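Salicylate 5-hydroxylase, large oxygenase component (Ralstonia sp., PDB 7C8Z) hydroxylates salicylate at carbon 5 to give gentisate, using molecular oxygen, a Rieske [2Fe-2S] cluster and a mononuclear iron within a multicomponent NADH-dependent system. Local coordinates at residues V44-Y49 against P404-V409; T50-Y55 against N347-F352; E74-N79 against L217-Y222; G221-R226 against W356-F361. All blocks are in the same frame, centred on the assembly; numbering follows the deposited sequence.

Interaction 1 (V44-Y49 against P404-V409); sequences VPFWAY and PTHRTV
Pro-404 meets Trp-47 through its carbonyl: the oxygen reaches the indole near the ring plane, with Pro-404 O 3.1 Å from Trp-47 CD1, while the proline ring lies beside Trp-47 CB. Thr-405 points its side chain away, its hydroxyl bonded to the carbonyls of Pro-28 and Val-29. At His-406 the chain closes on Phe-46. Phe-46 N donates an almost straight bond (173°) to His-406 O, at 2.6 Å, and the same histidine lays its CB over one face of the phenyl ring, a CH-pi contact with CB 3.7 Å from the Phe-46 centroid. With CG anti to the backbone N (chi1 -150°), His-406 turns an imidazole edge toward that phenyl, the T-shaped pair having planes at 85°. Arg-407 pairs with Pro-45 in a single beta bridge, its CA close to the carbonyl of Val-44, and its amide N sits over the rim of the Phe-46 ring. Thr-408 splits its roles: its N donates to Val-44 O at 2.6 Å, its OG1 makes a weak bond to the same oxygen, and its CG2 abuts the Phe-46 edge, 3.5 Å from CE1. Phe-46 is met over one face and at one edge by backbone and side chain, with Phe-400 of the same chain and Gly-114 of the second subunit nearby. Two main-chain bonds set the alignment of the loops, while a single aromatic ring supplies most of the apolar packing.

Interaction 2 (T50-Y55 against N347-F352); sequences TREDLY and NGHGSF
A polar, histidine-centred contact between Glu-52 and His-349 joins the start of helix 52-63 to the turn connecting strands 338-346 and 352-361, at the surface of the chain. Both donors of His-349 that face the helix converge on one carboxylate oxygen. The ring nitrogen ND1 lies 2.8 Å from Glu-52 OE1, which sits in the imidazole plane, and the backbone N of His-349 is 3.1 Å from that same OE1, on its syn side. Two bonds therefore grip a single oxygen. The glutamate gets there with its CG anti to the backbone N (chi1 -171°) and a bend at the next bond, so that its chain crosses the histidine at about a right angle, the carboxylate and ring planes 74° apart. Thr-50 O hangs over the centre of one imidazole face without bonding, 3.4 Å from NE2 of His-349. That NE2 is hydrogen-bonded to Glu-401, and a ring held between two carboxylates would probably favour the protonated form. One turn along the helix, Tyr-55 lays a face of its phenol against the Gly-348 peptide: Gly-348 C stands over the ring centre, and Gly-348 CA makes a CH-pi contact 3.9 Å from the Tyr-55 centroid. Glu-90 takes up the Tyr-55 hydroxyl and also accepts from Gly-348 N. Arg-51, the N-cap residue, precedes this first helical turn. A helix start is thereby seated on a beta-hairpin connection whose type I turn, Gly-348 to Ser-351, is held through a His-carboxylate hydrogen bond.

Interaction 3 (E74-N79 against L217-Y222); sequences EAEIPN and LKILGY
Ala-75 turns its methyl group straight at strand 217-222 and occupies the centre of the contact, with CB 3.3 Å from Leu-217 O and 4.0 Å from Ile-219 CD1. The same Ile-219 CD1 also meets the aliphatic part of Glu-76, lying 4.2 Å from its CG. In Ile-219, chi1 (-53°) carries CG1 toward Ala-75, and CD1 beyond it touches both neighbours. Farther along the strand, the carboxylate of Glu-76 arrives at the hydroxyl edge of the Tyr-222 ring; the modelled approach is too close to be interpreted, so the nature of that polar meeting remains doubtful. More secure are the other partners of the carboxylate: OE2 accepts from Leu-73 N and forms a salt bridge with Lys-84. Leu-73 in turn packs against Leu-217 and Ile-219, so the end of strand 69-73 continues the apolar seam. On the strand side, Leu-220 and Gly-221 form a classic beta bulge opposite His-358, and Tyr-222 follows it directly. A 3-10 turn of the Rieske domain is therefore set against the strand at the edge of this chain's catalytic-domain sheet, an interdomain junction of a ring-hydroxylating oxygenase alpha subunit.

Interaction 4 (G221-R226 against W356-F361); sequences GYRRQR and WTHFGF
Arg-223 and Trp-356 form a hydrogen-bonded pair in the antiparallel beta sheet of the catalytic domain, which in this family has the helix-grip fold. The two strands run at 157°, and the pairing continues through Tyr-222 with Thr-357, a non-hydrogen-bonded pair, to Gly-221 with His-358. Arg-223 N lies 2.9 Å from Trp-356 O, and Trp-356 N 2.8 Å from Arg-223 O. Arg-223, Trp-356 and His-358 share one face of the sheet. Stretched from CG to NE, the arginine passes the imidazole obliquely, its NH1 3.6 Å from His-358 NE2 with the two planes 65° apart. Its guanidinium finds partners elsewhere: NH1 on Ala-376 O and NH2 on the backbone of another protein's chain. On the other face Thr-357 sends CG2 anti to its backbone N, which places that methyl 3.5 Å from CE1 of Tyr-222 as the two side chains run side by side. The indole of Trp-356 reaches Gln-225 with its N-H edge, and the tryptophan side chain comes within about 8 Å of the catalytic-domain iron and about 6 Å of the side chain of the iron ligand Asp-389. Gln-225, its CG lying between backbone N and carbonyl carbon (chi1 52°) and its chain extended beyond, brings an amide nearly coplanar with the indole. Gln-225 OE1, 2.8 Å from Trp-356 NE1, receives that N-H on a lone pair in the carbonyl plane.

How the interactions relate
Along the chain, interactions 2, 3 and 4 all lie inside the loop closed by interaction 1, whose segments come first and last. Interactions 1 and 2, centres 14 Å apart, lie together on one side of the chain's centre: residues 44-55 run continuously from one to the other, and Trp-47 packs on Leu-54. Interactions 3 and 4 lie 11 Å apart, share Gly-221 and Tyr-222, and use strand 217-227, which carries the Rieske contact at its beginning and pairs with strand 352-361. The turn of interaction 2 leads directly into that strand. Interactions 1 and 3, centres 40 Å apart, lie on opposite sides, so residues 44-55 and the Rieske domain meet the catalytic domain at well-separated places.

Interaction 1 (V44-Y49 against P404-V409)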
# COMPACT_ATOMS: atom_id res chain seq x y z
N VAL A 44 -22.26 -17.48 16.74
CA VAL A 44 -20.81 -17.43 16.54
C VAL A 44 -20.33 -16.07 17.04
O VAL A 44 -20.78 -15.04 16.52
CB VAL A 44 -20.43 -17.63 15.07
CG1 VAL A 44 -18.92 -17.62 14.92
CG2 VAL A 44 -21.00 -18.93 14.55
N PRO A 45 -19.42 -16.02 18.01
CA PRO A 45 -18.91 -14.73 18.47
C PRO A 45 -18.08 -14.05 17.39
O PRO A 45 -17.44 -14.71 16.57
CB PRO A 45 -18.05 -15.09 19.68
CG PRO A 45 -17.65 -16.51 19.44
CD PRO A 45 -18.82 -17.14 18.74
N PHE A 46 -18.09 -12.72 17.42
CA PHE A 46 -17.37 -11.96 16.40
C PHE A 46 -15.87 -12.26 16.44
O PHE A 46 -15.22 -12.28 15.39
CB PHE A 46 -17.61 -10.46 16.57
CG PHE A 46 -18.95 -10.00 16.07
CD1 PHE A 46 -19.91 -10.91 15.65
CD2 PHE A 46 -19.26 -8.65 16.02
CE1 PHE A 46 -21.14 -10.48 15.19
CE2 PHE A 46 -20.48 -8.21 15.57
CZ PHE A 46 -21.43 -9.13 15.15
N TRP A 47 -15.32 -12.51 17.63
CA TRP A 47 -13.88 -12.75 17.72
C TRP A 47 -13.44 -14.06 17.08
O TRP A 47 -12.23 -14.28 16.95
CB TRP A 47 -13.41 -12.69 19.18
CG TRP A 47 -14.21 -13.49 20.15
CD1 TRP A 47 -15.20 -13.04 20.97
CD2 TRP A 47 -14.06 -14.89 20.44
NE1 TRP A 47 -15.69 -14.07 21.74
CE2 TRP A 47 -15.00 -15.22 21.43
CE3 TRP A 47 -13.22 -15.90 19.94
CZ2 TRP A 47 -15.13 -16.51 21.94
CZ3 TRP A 47 -13.35 -17.18 20.45
CH2 TRP A 47 -14.30 -17.47 21.44
N ALA A 48 -14.38 -14.93 16.70
CA ALA A 48 -14.01 -16.10 15.90
C ALA A 48 -13.46 -15.71 14.53
O ALA A 48 -12.78 -16.52 13.89
CB ALA A 48 -15.21 -17.03 15.73
N TYR A 49 -13.73 -14.48 14.07
CA TYR A 49 -13.24 -14.00 12.79
C TYR A 49 -12.11 -12.99 12.90
O TYR A 49 -11.51 -12.65 11.88
CB TYR A 49 -14.39 -13.36 11.99
CG TYR A 49 -15.64 -14.20 11.88
CD1 TYR A 49 -15.77 -15.15 10.87
CD2 TYR A 49 -16.70 -14.05 12.77
CE1 TYR A 49 -16.92 -15.92 10.76
CE2 TYR A 49 -17.85 -14.81 12.66
CZ TYR A 49 -17.95 -15.75 11.66
OH TYR A 49 -19.09 -16.51 11.55
N PRO A 404 -15.59 -6.92 18.39
CA PRO A 404 -15.28 -8.36 18.37
C PRO A 404 -15.86 -9.16 19.54
O PRO A 404 -15.74 -10.39 19.52
CB PRO A 404 -13.74 -8.40 18.40
CG PRO A 404 -13.34 -7.08 18.96
CD PRO A 404 -14.38 -6.09 18.54
N THR A 405 -16.49 -8.53 20.53
CA THR A 405 -17.11 -9.27 21.62
C THR A 405 -18.53 -9.72 21.30
O THR A 405 -19.07 -10.56 22.02
CB THR A 405 -17.14 -8.45 22.91
OG1 THR A 405 -17.55 -7.10 22.63
CG2 THR A 405 -15.78 -8.44 23.58
N HIS A 406 -19.15 -9.17 20.26
CA HIS A 406 -20.52 -9.50 19.92
C HIS A 406 -20.55 -10.88 19.27
O HIS A 406 -19.54 -11.59 19.19
CB HIS A 406 -21.12 -8.42 19.02
CG HIS A 406 -22.60 -8.26 19.18
ND1 HIS A 406 -23.25 -8.41 20.38
CD2 HIS A 406 -23.56 -7.95 18.27
CE1 HIS A 406 -24.54 -8.20 20.22
NE2 HIS A 406 -24.76 -7.92 18.95
N ARG A 407 -21.73 -11.28 18.78
CA ARG A 407 -21.92 -12.61 18.24
C ARG A 407 -22.95 -12.54 17.12
O ARG A 407 -23.85 -11.69 17.13
CB ARG A 407 -22.37 -13.61 19.32
CG ARG A 407 -23.85 -13.53 19.70
CD ARG A 407 -24.17 -12.27 20.49
NE ARG A 407 -25.59 -12.14 20.80
CZ ARG A 407 -26.52 -11.77 19.92
NH1 ARG A 407 -26.19 -11.50 18.66
NH2 ARG A 407 -27.79 -11.68 20.30
N THR A 408 -22.82 -13.45 16.17
CA THR A 408 -23.84 -13.58 15.14
C THR A 408 -24.98 -14.46 15.66
O THR A 408 -24.89 -15.08 16.72
CB THR A 408 -23.26 -14.16 13.85
OG1 THR A 408 -22.93 -15.54 14.06
CG2 THR A 408 -22.01 -13.41 13.43
N VAL A 409 -26.06 -14.50 14.89
CA VAL A 409 -27.23 -15.31 15.23
C VAL A 409 -27.53 -16.16 14.00
O VAL A 409 -28.09 -15.66 13.02
CB VAL A 409 -28.44 -14.46 15.62
CG1 VAL A 409 -29.58 -15.36 16.11
CG2 VAL A 409 -28.07 -13.43 16.68

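Interaction 2 (T50-Y55 against N347-F352)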
# COMPACT_ATOMS: atom_id res chain seq x y z
N THR A 50 -11.82 -12.49 14.10
CA THR A 50 -10.91 -11.37 14.27
C THR A 50 -9.63 -11.70 15.03
O THR A 50 -8.78 -10.82 15.18
CB THR A 50 -11.62 -10.21 14.98
OG1 THR A 50 -12.00 -10.62 16.30
CG2 THR A 50 -12.87 -9.80 14.21
N ARG A 51 -9.45 -12.94 15.49
CA ARG A 51 -8.32 -13.31 16.33
C ARG A 51 -7.27 -14.04 15.51
O ARG A 51 -7.58 -15.03 14.84
CB ARG A 51 -8.76 -14.18 17.51
CG ARG A 51 -9.60 -13.45 18.54
CD ARG A 51 -9.99 -14.36 19.69
NE ARG A 51 -8.88 -15.19 20.16
CZ ARG A 51 -9.02 -16.22 21.00
NH1 ARG A 51 -10.22 -16.53 21.46
NH2 ARG A 51 -7.97 -16.92 21.38
N GLU A 52 -6.03 -13.55 15.55
CA GLU A 52 -4.96 -14.13 14.76
C GLU A 52 -4.41 -15.42 15.37
O GLU A 52 -3.98 -16.32 14.64
CB GLU A 52 -3.83 -13.11 14.58
CG GLU A 52 -2.76 -13.53 13.58
CD GLU A 52 -3.19 -13.34 12.14
OE1 GLU A 52 -4.31 -12.85 11.90
OE2 GLU A 52 -2.40 -13.69 11.24
N ASP A 53 -4.42 -15.55 16.70
CA ASP A 53 -4.03 -16.82 17.31
C ASP A 53 -4.99 -17.92 16.89
O ASP A 53 -4.57 -19.04 16.56
CB ASP A 53 -3.97 -16.68 18.83
CG ASP A 53 -5.26 -16.19 19.42
OD1 ASP A 53 -5.90 -15.30 18.83
OD2 ASP A 53 -5.65 -16.69 20.49
N LEU A 54 -6.29 -17.62 16.89
CA LEU A 54 -7.27 -18.56 16.36
C LEU A 54 -6.99 -18.88 14.90
O LEU A 54 -7.15 -20.03 14.48
CB LEU A 54 -8.68 -17.99 16.52
CG LEU A 54 -9.25 -18.02 17.94
CD1 LEU A 54 -10.70 -17.58 17.96
CD2 LEU A 54 -9.10 -19.41 18.56
N TYR A 55 -6.56 -17.89 14.11
CA TYR A 55 -6.30 -18.15 12.69
C TYR A 55 -5.11 -19.07 12.49
O TYR A 55 -5.14 -19.96 11.64
CB TYR A 55 -6.07 -16.83 11.94
CG TYR A 55 -5.53 -17.04 10.55
CD1 TYR A 55 -6.34 -17.52 9.53
CD2 TYR A 55 -4.20 -16.77 10.25
CE1 TYR A 55 -5.85 -17.73 8.26
CE2 TYR A 55 -3.70 -16.97 8.97
CZ TYR A 55 -4.53 -17.44 7.98
OH TYR A 55 -4.05 -17.65 6.71
N ASN A 347 -4.92 -15.57 4.08
CA ASN A 347 -3.79 -14.67 4.32
C ASN A 347 -4.16 -13.84 5.55
O ASN A 347 -4.82 -12.80 5.44
CB ASN A 347 -3.50 -13.79 3.12
CG ASN A 347 -2.71 -14.52 2.05
OD1 ASN A 347 -3.21 -14.75 0.94
ND2 ASN A 347 -1.48 -14.90 2.38
N GLY A 348 -3.75 -14.32 6.72
CA GLY A 348 -4.13 -13.68 7.97
C GLY A 348 -5.61 -13.88 8.25
O GLY A 348 -6.38 -14.38 7.43
N HIS A 349 -6.02 -13.41 9.43
CA HIS A 349 -7.40 -13.59 9.87
C HIS A 349 -8.38 -12.72 9.08
O HIS A 349 -9.59 -12.97 9.15
CB HIS A 349 -7.52 -13.28 11.36
CG HIS A 349 -7.60 -11.81 11.67
ND1 HIS A 349 -6.50 -11.08 12.06
CD2 HIS A 349 -8.64 -10.94 11.65
CE1 HIS A 349 -6.86 -9.83 12.27
NE2 HIS A 349 -8.15 -9.72 12.02
N GLY A 350 -7.90 -11.71 8.37
CA GLY A 350 -8.81 -10.75 7.78
C GLY A 350 -8.82 -10.67 6.26
O GLY A 350 -9.31 -9.68 5.72
N SER A 351 -8.29 -11.68 5.58
CA SER A 351 -8.26 -11.66 4.12
C SER A 351 -8.06 -13.06 3.58
O SER A 351 -7.50 -13.93 4.26
CB SER A 351 -7.17 -10.73 3.58
OG SER A 351 -7.02 -10.89 2.18
N PHE A 352 -8.50 -13.28 2.35
CA PHE A 352 -8.22 -14.53 1.66
C PHE A 352 -8.27 -14.30 0.16
O PHE A 352 -9.06 -13.49 -0.33
CB PHE A 352 -9.19 -15.65 2.07
CG PHE A 352 -10.60 -15.48 1.55
CD1 PHE A 352 -11.54 -14.77 2.28
CD2 PHE A 352 -10.99 -16.06 0.35
CE1 PHE A 352 -12.84 -14.62 1.82
CE2 PHE A 352 -12.28 -15.92 -0.12
CZ PHE A 352 -13.21 -15.20 0.61

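Interaction 3 (E74-N79 against L217-Y222)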
# COMPACT_ATOMS: atom_id res chain seq x y z
N GLU A 74 -6.09 -32.33 -12.83
CA GLU A 74 -5.11 -33.09 -13.60
C GLU A 74 -4.85 -32.45 -14.96
O GLU A 74 -3.72 -32.48 -15.45
CB GLU A 74 -5.57 -34.53 -13.77
CG GLU A 74 -5.70 -35.29 -12.47
CD GLU A 74 -5.49 -36.79 -12.64
OE1 GLU A 74 -4.65 -37.18 -13.47
OE2 GLU A 74 -6.18 -37.57 -11.94
N ALA A 75 -5.89 -31.86 -15.56
CA ALA A 75 -5.74 -31.23 -16.87
C ALA A 75 -4.76 -30.06 -16.85
O ALA A 75 -4.24 -29.69 -17.91
CB ALA A 75 -7.10 -30.76 -17.39
N GLU A 76 -4.50 -29.47 -15.69
CA GLU A 76 -3.51 -28.40 -15.62
C GLU A 76 -2.09 -28.93 -15.81
O GLU A 76 -1.18 -28.14 -16.08
CB GLU A 76 -3.59 -27.65 -14.29
CG GLU A 76 -5.00 -27.42 -13.78
CD GLU A 76 -5.05 -26.43 -12.63
OE1 GLU A 76 -4.97 -25.22 -12.88
OE2 GLU A 76 -5.16 -26.87 -11.47
N ILE A 77 -1.88 -30.24 -15.68
CA ILE A 77 -0.54 -30.80 -15.80
C ILE A 77 -0.59 -32.09 -16.61
O ILE A 77 -0.35 -33.18 -16.05
CB ILE A 77 0.10 -31.01 -14.42
CG1 ILE A 77 -0.92 -31.61 -13.44
CG2 ILE A 77 0.61 -29.69 -13.86
CD1 ILE A 77 -0.27 -32.38 -12.31
N PRO A 78 -0.89 -32.03 -17.91
CA PRO A 78 -1.12 -33.28 -18.65
C PRO A 78 0.14 -34.09 -18.91
O PRO A 78 0.08 -35.33 -18.88
CB PRO A 78 -1.75 -32.79 -19.96
CG PRO A 78 -1.21 -31.41 -20.13
CD PRO A 78 -1.09 -30.84 -18.75
N ASN A 79 1.26 -33.44 -19.19
CA ASN A 79 2.46 -34.14 -19.62
C ASN A 79 3.47 -34.24 -18.48
O ASN A 79 3.42 -33.46 -17.52
CB ASN A 79 3.08 -33.40 -20.80
CG ASN A 79 2.09 -33.16 -21.92
OD1 ASN A 79 1.26 -34.02 -22.22
ND2 ASN A 79 2.15 -31.98 -22.53
N LEU A 217 -11.10 -33.30 -18.47
CA LEU A 217 -11.53 -31.91 -18.46
C LEU A 217 -10.61 -31.06 -19.34
O LEU A 217 -9.45 -31.41 -19.57
CB LEU A 217 -11.52 -31.36 -17.03
CG LEU A 217 -11.92 -32.35 -15.94
CD1 LEU A 217 -11.70 -31.76 -14.56
CD2 LEU A 217 -13.37 -32.79 -16.10
N LYS A 218 -11.17 -29.97 -19.86
CA LYS A 218 -10.41 -28.96 -20.59
C LYS A 218 -10.53 -27.65 -19.83
O LYS A 218 -11.64 -27.20 -19.54
CB LYS A 218 -10.91 -28.81 -22.04
CG LYS A 218 -12.42 -28.66 -22.19
CD LYS A 218 -12.83 -28.67 -23.66
CE LYS A 218 -12.50 -27.36 -24.34
NZ LYS A 218 -13.16 -27.24 -25.68
N ILE A 219 -9.39 -27.06 -19.48
CA ILE A 219 -9.37 -25.83 -18.70
C ILE A 219 -9.83 -24.66 -19.56
O ILE A 219 -9.24 -24.37 -20.61
CB ILE A 219 -7.97 -25.57 -18.13
CG1 ILE A 219 -7.49 -26.79 -17.35
CG2 ILE A 219 -7.98 -24.35 -17.23
CD1 ILE A 219 -8.41 -27.19 -16.23
N LEU A 220 -10.87 -23.96 -19.09
CA LEU A 220 -11.31 -22.75 -19.78
C LEU A 220 -10.55 -21.52 -19.30
O LEU A 220 -10.21 -20.65 -20.12
CB LEU A 220 -12.81 -22.54 -19.57
CG LEU A 220 -13.76 -23.63 -20.12
CD1 LEU A 220 -15.21 -23.24 -19.89
CD2 LEU A 220 -13.49 -23.90 -21.59
N GLY A 221 -10.25 -21.42 -18.01
CA GLY A 221 -9.42 -20.32 -17.58
C GLY A 221 -9.50 -20.05 -16.09
O GLY A 221 -10.15 -20.77 -15.33
N TYR A 222 -8.80 -18.98 -15.68
CA TYR A 222 -8.69 -18.59 -14.29
C TYR A 222 -9.21 -17.18 -14.06
O TYR A 222 -9.01 -16.28 -14.88
CB TYR A 222 -7.24 -18.65 -13.80
CG TYR A 222 -6.61 -19.99 -13.99
CD1 TYR A 222 -6.80 -21.00 -13.06
CD2 TYR A 222 -5.84 -20.26 -15.10
CE1 TYR A 222 -6.23 -22.24 -13.23
CE2 TYR A 222 -5.26 -21.50 -15.29
CZ TYR A 222 -5.46 -22.48 -14.35
OH TYR A 222 -4.88 -23.70 -14.54

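Interaction 4 (G221-R226 against W356-F361)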
# COMPACT_ATOMS: atom_id res chain seq x y z
N GLY A 221 -10.25 -21.42 -18.01
CA GLY A 221 -9.42 -20.32 -17.58
C GLY A 221 -9.50 -20.05 -16.09
O GLY A 221 -10.15 -20.77 -15.33
N TYR A 222 -8.80 -18.98 -15.68
CA TYR A 222 -8.69 -18.59 -14.29
C TYR A 222 -9.21 -17.18 -14.06
O TYR A 222 -9.01 -16.28 -14.88
CB TYR A 222 -7.24 -18.65 -13.80
CG TYR A 222 -6.61 -19.99 -13.99
CD1 TYR A 222 -6.80 -21.00 -13.06
CD2 TYR A 222 -5.84 -20.26 -15.10
CE1 TYR A 222 -6.23 -22.24 -13.23
CE2 TYR A 222 -5.26 -21.50 -15.29
CZ TYR A 222 -5.46 -22.48 -14.35
OH TYR A 222 -4.88 -23.70 -14.54
N ARG A 223 -9.86 -17.00 -12.91
CA ARG A 223 -10.19 -15.69 -12.37
C ARG A 223 -9.70 -15.64 -10.93
O ARG A 223 -9.65 -16.66 -10.25
CB ARG A 223 -11.69 -15.42 -12.45
CG ARG A 223 -12.22 -15.35 -13.88
CD ARG A 223 -13.69 -15.70 -13.94
NE ARG A 223 -14.30 -15.32 -15.20
CZ ARG A 223 -15.61 -15.38 -15.44
NH1 ARG A 223 -16.43 -15.80 -14.49
NH2 ARG A 223 -16.09 -15.01 -16.61
N ARG A 224 -9.32 -14.45 -10.47
CA ARG A 224 -8.71 -14.34 -9.15
C ARG A 224 -9.21 -13.09 -8.45
O ARG A 224 -9.34 -12.03 -9.06
CB ARG A 224 -7.17 -14.30 -9.24
CG ARG A 224 -6.55 -15.37 -10.14
CD ARG A 224 -5.04 -15.21 -10.24
NE ARG A 224 -4.37 -16.30 -9.54
CZ ARG A 224 -3.95 -17.41 -10.13
NH1 ARG A 224 -4.12 -17.58 -11.43
NH2 ARG A 224 -3.36 -18.36 -9.41
N GLN A 225 -9.48 -13.22 -7.15
CA GLN A 225 -9.91 -12.07 -6.38
C GLN A 225 -9.38 -12.15 -4.96
O GLN A 225 -9.37 -13.22 -4.35
CB GLN A 225 -11.44 -11.95 -6.37
CG GLN A 225 -12.15 -13.22 -5.94
CD GLN A 225 -13.66 -13.05 -5.94
OE1 GLN A 225 -14.40 -13.96 -6.30
NE2 GLN A 225 -14.12 -11.86 -5.54
N ARG A 226 -8.97 -11.01 -4.43
CA ARG A 226 -8.55 -10.89 -3.04
C ARG A 226 -9.72 -10.29 -2.27
O ARG A 226 -10.11 -9.15 -2.52
CB ARG A 226 -7.30 -10.02 -2.92
CG ARG A 226 -6.85 -9.74 -1.50
CD ARG A 226 -5.35 -9.50 -1.47
NE ARG A 226 -4.63 -10.64 -2.04
CZ ARG A 226 -3.48 -10.53 -2.70
NH1 ARG A 226 -2.93 -9.35 -2.88
NH2 ARG A 226 -2.90 -11.62 -3.18
N TRP A 356 -10.81 -18.92 -9.03
CA TRP A 356 -11.79 -19.66 -9.80
C TRP A 356 -11.08 -20.32 -10.97
O TRP A 356 -10.47 -19.63 -11.80
CB TRP A 356 -12.90 -18.74 -10.33
CG TRP A 356 -13.56 -17.84 -9.31
CD1 TRP A 356 -12.96 -16.91 -8.51
CD2 TRP A 356 -14.96 -17.76 -9.04
NE1 TRP A 356 -13.90 -16.27 -7.74
CE2 TRP A 356 -15.14 -16.77 -8.05
CE3 TRP A 356 -16.09 -18.42 -9.54
CZ2 TRP A 356 -16.39 -16.44 -7.54
CZ3 TRP A 356 -17.33 -18.09 -9.03
CH2 TRP A 356 -17.47 -17.11 -8.04
N THR A 357 -11.14 -21.64 -11.03
CA THR A 357 -10.71 -22.42 -12.20
C THR A 357 -11.98 -22.88 -12.90
O THR A 357 -12.67 -23.78 -12.41
CB THR A 357 -9.84 -23.60 -11.79
OG1 THR A 357 -8.87 -23.18 -10.83
CG2 THR A 357 -9.13 -24.19 -13.00
N HIS A 358 -12.31 -22.23 -14.01
CA HIS A 358 -13.46 -22.61 -14.82
C HIS A 358 -13.03 -23.65 -15.84
O HIS A 358 -12.05 -23.44 -16.56
CB HIS A 358 -14.05 -21.40 -15.53
CG HIS A 358 -14.74 -20.43 -14.62
ND1 HIS A 358 -16.11 -20.28 -14.60
CD2 HIS A 358 -14.25 -19.56 -13.71
CE1 HIS A 358 -16.44 -19.36 -13.71
NE2 HIS A 358 -15.33 -18.91 -13.15
N PHE A 359 -13.79 -24.75 -15.92
CA PHE A 359 -13.41 -25.83 -16.83
C PHE A 359 -14.63 -26.41 -17.52
O PHE A 359 -15.77 -26.22 -17.09
CB PHE A 359 -12.65 -26.95 -16.10
CG PHE A 359 -13.43 -27.59 -14.98
CD1 PHE A 359 -13.47 -27.02 -13.72
CD2 PHE A 359 -14.10 -28.79 -15.19
CE1 PHE A 359 -14.17 -27.62 -12.69
CE2 PHE A 359 -14.81 -29.39 -14.17
CZ PHE A 359 -14.84 -28.81 -12.92
N GLY A 360 -14.37 -27.10 -18.63
CA GLY A 360 -15.37 -27.87 -19.34
C GLY A 360 -14.90 -29.29 -19.51
O GLY A 360 -13.91 -29.69 -18.89
N PHE A 361 -15.58 -30.08 -20.34
CA PHE A 361 -15.24 -31.47 -20.56
C PHE A 361 -14.71 -31.66 -21.98
O PHE A 361 -14.99 -30.86 -22.88
CB PHE A 361 -16.44 -32.38 -20.31
CG PHE A 361 -17.14 -32.11 -19.01
CD1 PHE A 361 -16.66 -32.66 -17.83
CD2 PHE A 361 -18.26 -31.30 -18.97
CE1 PHE A 361 -17.29 -32.41 -16.63
CE2 PHE A 361 -18.90 -31.05 -17.77
CZ PHE A 361 -18.41 -31.60 -16.60